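Local coordinates for ectonucleoside triphosphate diphosphohydrolase 4 (Homo sapiens, PDB 6WG5), which belongs to the GDA1/CD39 family of nucleoside phosphatases and has the two-lobed fold of the actin-like ATPase clan, at residues R62-P67 against P492-I496; D69-I73 against I484-T488; Y389-V394 against H433-R438. All blocks are in the same frame, centred on the assembly; numbering follows the deposited sequence.

Contact 1. Residues R62-P67 against P492-I496; sequences RHNGNP and PLRDI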
# COMPACT_ATOMS: atom_id res chain seq x y z
N ARG A 62 20.27 9.52 18.51
CA ARG A 62 20.56 10.91 18.16
C ARG A 62 21.03 10.99 16.71
O ARG A 62 21.73 10.11 16.21
CB ARG A 62 21.62 11.49 19.09
CG ARG A 62 21.90 12.96 18.85
CD ARG A 62 23.00 13.49 19.76
NE ARG A 62 22.72 13.24 21.17
CZ ARG A 62 21.82 13.90 21.88
NH1 ARG A 62 21.09 14.87 21.32
NH2 ARG A 62 21.63 13.60 23.16
N HIS A 63 20.64 12.07 16.04
CA HIS A 63 21.08 12.30 14.67
C HIS A 63 22.57 12.62 14.63
O HIS A 63 23.08 13.38 15.46
CB HIS A 63 20.27 13.44 14.05
CG HIS A 63 20.44 13.59 12.58
ND1 HIS A 63 21.42 14.39 12.02
CD2 HIS A 63 19.76 13.04 11.54
CE1 HIS A 63 21.33 14.32 10.70
NE2 HIS A 63 20.34 13.51 10.38
N ASN A 64 23.27 12.03 13.66
CA ASN A 64 24.72 12.13 13.59
C ASN A 64 25.23 13.48 13.09
O ASN A 64 26.44 13.64 12.93
CB ASN A 64 25.28 11.02 12.69
CG ASN A 64 24.68 11.05 11.29
OD1 ASN A 64 24.14 12.07 10.85
ND2 ASN A 64 24.77 9.93 10.59
N GLY A 65 24.34 14.44 12.84
CA GLY A 65 24.74 15.76 12.40
C GLY A 65 24.96 15.92 10.91
O GLY A 65 25.33 17.02 10.47
N ASN A 66 24.74 14.87 10.12
CA ASN A 66 24.93 14.96 8.67
C ASN A 66 23.63 15.41 8.02
O ASN A 66 22.64 14.68 8.08
CB ASN A 66 25.35 13.61 8.11
CG ASN A 66 25.75 13.68 6.65
OD1 ASN A 66 25.51 14.68 5.98
ND2 ASN A 66 26.38 12.62 6.16
N PRO A 67 23.59 16.58 7.37
CA PRO A 67 22.32 17.05 6.79
C PRO A 67 21.74 16.11 5.75
O PRO A 67 20.54 16.17 5.48
CB PRO A 67 22.68 18.41 6.18
CG PRO A 67 23.97 18.80 6.82
CD PRO A 67 24.69 17.53 7.12
N PRO A 492 16.14 16.74 13.09
CA PRO A 492 17.59 16.90 12.94
C PRO A 492 18.05 18.36 12.96
O PRO A 492 19.23 18.63 13.20
CB PRO A 492 17.89 16.24 11.58
CG PRO A 492 16.59 15.64 11.10
CD PRO A 492 15.62 15.67 12.23
N LEU A 493 17.14 19.30 12.69
CA LEU A 493 17.52 20.71 12.75
C LEU A 493 18.02 21.10 14.13
O LEU A 493 18.88 21.98 14.26
CB LEU A 493 16.34 21.61 12.37
CG LEU A 493 16.04 21.86 10.89
CD1 LEU A 493 14.93 22.89 10.76
CD2 LEU A 493 17.28 22.32 10.13
N ARG A 494 17.48 20.47 15.18
CA ARG A 494 17.96 20.75 16.53
C ARG A 494 19.47 20.52 16.62
O ARG A 494 20.23 21.45 16.90
CB ARG A 494 17.22 19.88 17.54
CG ARG A 494 15.72 20.07 17.55
CD ARG A 494 15.16 19.82 18.93
NE ARG A 494 15.53 20.88 19.86
CZ ARG A 494 15.42 20.79 21.18
NH1 ARG A 494 15.78 21.81 21.95
NH2 ARG A 494 14.96 19.68 21.74
N ASP A 495 19.91 19.30 16.35
CA ASP A 495 21.33 18.98 16.50
C ASP A 495 22.20 19.77 15.54
O ASP A 495 23.33 20.14 15.89
CB ASP A 495 21.55 17.48 16.30
CG ASP A 495 20.66 16.63 17.19
OD1 ASP A 495 21.03 16.41 18.37
OD2 ASP A 495 19.59 16.19 16.72
N ILE A 496 21.70 20.07 14.34
CA ILE A 496 22.52 20.68 13.30
C ILE A 496 22.51 22.20 13.44
O ILE A 496 23.55 22.81 13.74
CB ILE A 496 22.04 20.26 11.90
CG1 ILE A 496 22.18 18.74 11.74
CG2 ILE A 496 22.83 20.99 10.81
CD1 ILE A 496 21.65 18.20 10.42
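A salt bridge, ring-face packing and the contacts of one isoleucine join the loop 62-67 to the short helix 492-496. At the outer side, Arg62 NH1 lies 3.3 Å from Asp495 OD1, a salt bridge whose hydrogen bond is weak; the other end of the guanidinium, NH2, is held by Asn39. A long, flexible arginine suits this exposed place because it can reach both partners.

Deeper in, the imidazole of His63 offers a face to Pro492. Pro492 CB sits 3.7 Å from the ring centroid and only 9° off the ring normal, a CH-pi contact. Both ring nitrogens are hydrogen-bonded: Gly65 N donates to His63 ND1 (3.0 Å), and His63 NE2 bonds to Asp69 O.

Ile496 CD1 packs on Pro67 CG at 4.3 Å and makes van der Waals contact with His63 CE1 (3.9 Å). Asn64 OD1 accepts from Asn66 N (3.0 Å), forming an Asx turn, and at its positive phi Gly65 avoids a CB clash with the preceding carbonyl.

One salt bridge is thus the sole polar link between the segments; otherwise CH-pi and van der Waals packing seat helix 492-496 against the loop between strands 53-61 and 74-75.

Contact 2. Residues D69-I73 against I484-T488; sequences DLLDI and ILYRT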
# COMPACT_ATOMS: atom_id res chain seq x y z
N ASP A 69 21.54 12.83 5.95
CA ASP A 69 21.02 11.61 6.55
C ASP A 69 19.69 11.86 7.25
O ASP A 69 19.53 12.87 7.94
CB ASP A 69 22.02 11.02 7.55
CG ASP A 69 23.23 10.40 6.87
OD1 ASP A 69 23.14 10.08 5.66
OD2 ASP A 69 24.26 10.21 7.55
N LEU A 70 18.75 10.95 7.05
CA LEU A 70 17.50 10.97 7.78
C LEU A 70 17.68 10.32 9.15
O LEU A 70 18.73 9.74 9.45
CB LEU A 70 16.40 10.25 7.01
CG LEU A 70 16.23 10.61 5.53
CD1 LEU A 70 15.06 9.84 4.94
CD2 LEU A 70 16.05 12.10 5.35
N LEU A 71 16.64 10.40 9.97
CA LEU A 71 16.67 9.72 11.26
C LEU A 71 16.71 8.21 11.06
O LEU A 71 16.19 7.68 10.08
CB LEU A 71 15.44 10.11 12.09
CG LEU A 71 15.34 11.57 12.53
CD1 LEU A 71 14.04 11.81 13.28
CD2 LEU A 71 16.53 11.97 13.39
N ASP A 72 17.34 7.53 12.01
CA ASP A 72 17.44 6.07 11.98
C ASP A 72 16.27 5.47 12.76
O ASP A 72 16.42 4.86 13.82
CB ASP A 72 18.78 5.62 12.53
CG ASP A 72 19.13 4.20 12.13
OD1 ASP A 72 18.27 3.52 11.55
OD2 ASP A 72 20.27 3.77 12.41
N ILE A 73 15.07 5.66 12.21
CA ILE A 73 13.84 5.26 12.88
C ILE A 73 13.65 3.76 12.77
O ILE A 73 13.86 3.16 11.71
CB ILE A 73 12.64 6.03 12.30
CG1 ILE A 73 12.81 7.53 12.56
CG2 ILE A 73 11.33 5.52 12.90
CD1 ILE A 73 11.64 8.38 12.11
N ILE A 484 5.60 8.65 10.42
CA ILE A 484 6.49 9.16 11.47
C ILE A 484 7.74 9.76 10.85
O ILE A 484 8.25 10.78 11.31
CB ILE A 484 6.83 8.04 12.47
CG1 ILE A 484 7.58 8.61 13.68
CG2 ILE A 484 7.67 6.95 11.82
CD1 ILE A 484 6.67 9.19 14.73
N LEU A 485 8.25 9.13 9.79
CA LEU A 485 9.47 9.62 9.15
C LEU A 485 9.25 11.00 8.54
O LEU A 485 10.13 11.87 8.60
CB LEU A 485 9.94 8.63 8.09
CG LEU A 485 11.34 8.84 7.50
CD1 LEU A 485 12.41 8.73 8.57
CD2 LEU A 485 11.58 7.84 6.38
N TYR A 486 8.07 11.22 7.96
CA TYR A 486 7.78 12.52 7.35
C TYR A 486 7.46 13.57 8.41
O TYR A 486 7.89 14.72 8.28
CB TYR A 486 6.62 12.39 6.37
CG TYR A 486 6.34 13.65 5.59
CD1 TYR A 486 5.26 14.46 5.89
CD2 TYR A 486 7.19 14.05 4.56
CE1 TYR A 486 5.01 15.62 5.19
CE2 TYR A 486 6.95 15.21 3.85
CZ TYR A 486 5.86 15.99 4.17
OH TYR A 486 5.62 17.15 3.46
N ARG A 487 6.71 13.21 9.45
CA ARG A 487 6.31 14.20 10.45
C ARG A 487 7.50 14.66 11.29
O ARG A 487 7.51 15.80 11.76
CB ARG A 487 5.21 13.63 11.35
CG ARG A 487 3.90 13.31 10.64
CD ARG A 487 3.32 14.51 9.89
NE ARG A 487 3.17 15.68 10.75
CZ ARG A 487 2.07 15.99 11.43
NH1 ARG A 487 1.00 15.21 11.38
NH2 ARG A 487 2.05 17.08 12.18
N THR A 488 8.50 13.81 11.49
CA THR A 488 9.66 14.13 12.32
C THR A 488 10.85 14.61 11.49
O THR A 488 11.97 14.68 12.02
CB THR A 488 10.08 12.92 13.16
OG1 THR A 488 10.44 11.84 12.30
CG2 THR A 488 8.95 12.49 14.08
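The loop 69-73 presents three aliphatic bumps to the last turn of helix 479-487. Leu70, Leu71 and Ile73 direct their CA-to-CB bonds toward the helix, whereas Asp72 points away, as suits a charged residue here. An inverse gamma turn centred on Asp72, with a weak bond from Ile73 N to Leu71 O (3.1 Å), kinks the chain between Leu71 and Ile73.

Ile73 makes the largest contribution on the loop side, with 69 Å² covered. Its CD1 lies 3.6 Å from Leu485 CD1 and 3.7 Å from Thr488 OG1, and its CG2 touches Ile484 CG2 at 4.1 Å, so the beta-branched side chain fills the hollow bordered by these three residues. In return Leu485 wedges between Leu70 and Ile73: its CD2 meets Leu70 CD1 at 4.3 Å, while its CD1, set against Ile73, also approaches Leu71 O (4.2 Å). Leu71 CD1 rests on Thr488 OG1, 3.7 Å away.

A hydroxyl can be tolerated among these methyls because it is already bonded: Thr488 OG1 donates to Ile484 O (2.6 Å), which also receives Thr488 N (3.0 Å) where the helix ends. No hydrogen bond joins the two segments, and the fit is entirely by packing.

Beyond them, Ile73 rests on Tyr58 and Trp60 of strand 53-61, Ile484 reaches Tyr128 of strand 127-131, and Leu485 touches Ile181 and Phe185 of helix 172-186. This is the layered alpha/beta packing of an actin-like lobe, in which a helix from late in the chain returns to the sheet built by its early strands.

Contact 3. Residues Y389-V394 against H433-R438; sequences YCTEDV and HADLHR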
# COMPACT_ATOMS: atom_id res chain seq x y z
N TYR A 389 -0.31 -13.42 -3.72
CA TYR A 389 -1.18 -14.58 -3.55
C TYR A 389 -1.40 -15.30 -4.87
O TYR A 389 -1.48 -16.54 -4.90
CB TYR A 389 -2.52 -14.14 -2.95
CG TYR A 389 -2.40 -13.45 -1.61
CD1 TYR A 389 -1.49 -13.87 -0.66
CD2 TYR A 389 -3.22 -12.37 -1.30
CE1 TYR A 389 -1.38 -13.24 0.56
CE2 TYR A 389 -3.12 -11.73 -0.08
CZ TYR A 389 -2.20 -12.17 0.85
OH TYR A 389 -2.10 -11.54 2.07
N CYS A 390 -1.50 -14.56 -5.97
CA CYS A 390 -1.76 -15.17 -7.27
C CYS A 390 -0.51 -15.79 -7.90
O CYS A 390 -0.65 -16.56 -8.86
CB CYS A 390 -2.35 -14.14 -8.23
SG CYS A 390 -4.04 -13.64 -7.84
N THR A 391 0.68 -15.48 -7.40
CA THR A 391 1.90 -16.11 -7.89
C THR A 391 2.41 -17.21 -6.97
O THR A 391 3.08 -18.13 -7.44
CB THR A 391 3.02 -15.07 -8.07
OG1 THR A 391 3.25 -14.38 -6.84
CG2 THR A 391 2.66 -14.08 -9.17
N GLU A 392 2.11 -17.15 -5.67
CA GLU A 392 2.69 -18.05 -4.69
C GLU A 392 1.72 -19.08 -4.12
O GLU A 392 2.09 -20.24 -3.98
CB GLU A 392 3.28 -17.24 -3.52
CG GLU A 392 3.90 -18.10 -2.43
CD GLU A 392 4.99 -19.01 -2.95
OE1 GLU A 392 5.60 -18.67 -3.99
OE2 GLU A 392 5.22 -20.07 -2.33
N ASP A 393 0.49 -18.69 -3.80
CA ASP A 393 -0.35 -19.53 -2.95
C ASP A 393 -0.60 -20.90 -3.56
O ASP A 393 -0.58 -21.91 -2.85
CB ASP A 393 -1.67 -18.82 -2.64
CG ASP A 393 -1.56 -17.88 -1.45
OD1 ASP A 393 -0.42 -17.54 -1.06
OD2 ASP A 393 -2.61 -17.49 -0.90
N VAL A 394 -0.84 -20.97 -4.87
CA VAL A 394 -1.02 -22.25 -5.56
C VAL A 394 0.01 -22.46 -6.66
O VAL A 394 0.48 -23.58 -6.86
CB VAL A 394 -2.46 -22.39 -6.12
CG1 VAL A 394 -3.47 -22.26 -5.00
CG2 VAL A 394 -2.73 -21.38 -7.21
N HIS A 433 -1.44 -20.76 3.48
CA HIS A 433 -2.32 -19.60 3.43
C HIS A 433 -3.51 -19.82 2.50
O HIS A 433 -4.53 -19.14 2.65
CB HIS A 433 -1.53 -18.37 2.96
CG HIS A 433 -2.36 -17.13 2.84
ND1 HIS A 433 -2.81 -16.65 1.62
CD2 HIS A 433 -2.82 -16.27 3.77
CE1 HIS A 433 -3.51 -15.55 1.82
NE2 HIS A 433 -3.53 -15.29 3.11
N ALA A 434 -3.41 -20.76 1.56
CA ALA A 434 -4.43 -20.93 0.54
C ALA A 434 -5.62 -21.69 1.09
O ALA A 434 -5.47 -22.77 1.67
CB ALA A 434 -3.86 -21.66 -0.67
N ASP A 435 -6.81 -21.12 0.92
CA ASP A 435 -8.07 -21.73 1.31
C ASP A 435 -8.85 -22.11 0.06
O ASP A 435 -8.37 -21.96 -1.07
CB ASP A 435 -8.87 -20.80 2.22
CG ASP A 435 -9.06 -19.42 1.62
OD1 ASP A 435 -8.82 -19.26 0.40
OD2 ASP A 435 -9.46 -18.49 2.36
N LEU A 436 -10.08 -22.60 0.26
CA LEU A 436 -10.89 -23.02 -0.88
C LEU A 436 -11.29 -21.84 -1.76
O LEU A 436 -11.44 -22.01 -2.98
CB LEU A 436 -12.13 -23.76 -0.38
CG LEU A 436 -11.88 -25.21 0.05
CD1 LEU A 436 -13.08 -25.76 0.80
CD2 LEU A 436 -11.53 -26.09 -1.14
N HIS A 437 -11.46 -20.66 -1.18
CA HIS A 437 -11.72 -19.47 -1.98
C HIS A 437 -10.55 -19.19 -2.93
O HIS A 437 -10.76 -18.88 -4.10
CB HIS A 437 -11.97 -18.27 -1.07
CG HIS A 437 -12.47 -17.05 -1.79
ND1 HIS A 437 -11.63 -16.22 -2.51
CD2 HIS A 437 -13.71 -16.52 -1.89
CE1 HIS A 437 -12.34 -15.24 -3.03
NE2 HIS A 437 -13.60 -15.39 -2.67
N ARG A 438 -9.32 -19.31 -2.43
CA ARG A 438 -8.15 -19.17 -3.29
C ARG A 438 -8.16 -20.22 -4.39
O ARG A 438 -7.87 -19.91 -5.56
CB ARG A 438 -6.88 -19.27 -2.45
CG ARG A 438 -5.60 -19.52 -3.24
CD ARG A 438 -5.36 -18.46 -4.30
NE ARG A 438 -5.46 -17.11 -3.76
CZ ARG A 438 -5.39 -16.01 -4.50
NH1 ARG A 438 -5.21 -16.08 -5.81
NH2 ARG A 438 -5.49 -14.82 -3.92
O HOH W 1 -5.05 -17.25 -0.33
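Tyr389 lays its ring over the imidazole of His433 as an offset stack, with centroids 4.6 Å apart, planes at 19° and Tyr389 CE1 3.4 Å from His433 CE1. At its edge the histidine is hydrogen-bonded: ND1 donates to Asp393 OD2 at 2.7 Å. That same carboxylate oxygen receives a hydrogen bond from water 1 (2.5 Å), which accepts a weak one from Arg438 NE (3.5 Å).

Arg438 runs alongside, apt for its aliphatic chain and planar charged head. Its CG packs on Val394 CG1 (3.9 Å) and Asp393 CB (4.0 Å); its NH2 lies 3.2 Å from Tyr389 CB, which sits over the guanidinium face, and its NH1 donates to Cys390 SG (3.4 Å). The main polar partner of the head is Glu386, through a salt bridge. The small Ala434 lets the backbones close in, its CA 5.5 Å from that of Asp393.

Asp435 is the N-cap of helix 436-456, its OD1 accepting from Arg438 N at 2.9 Å. The contact ties the end of helix 386-392 to the start of helix 436-456, while Val394 leans on Tyr413 of helix 403-414 and Thr391 bonds to Thr468 of strand 466-468.

How the contacts relate
Contacts 1 and 2 form one continuous patch, their centres 11 Å apart: both loop segments belong to the connection between strands 53-61 and 74-75, and both helices follow one another near the end of the chain. The bridge between them consists of probable hydrogen bonds from His63 NE2 to Asp69 O (2.7 Å) and from Asn64 ND2 to Asp69 OD2 (3.1 Å), which join the two parts of the loop, and of Leu71 CD2, packed 3.9 Å from His63 CD2 and 4.0 Å from Pro492 CD. Contact 3 lies across the centre of the chain, beside the sheet that contains strands 381-385 and 466-468, its centre about 36 Å from that of contact 2 and 46 Å from that of contact 1. It touches neither.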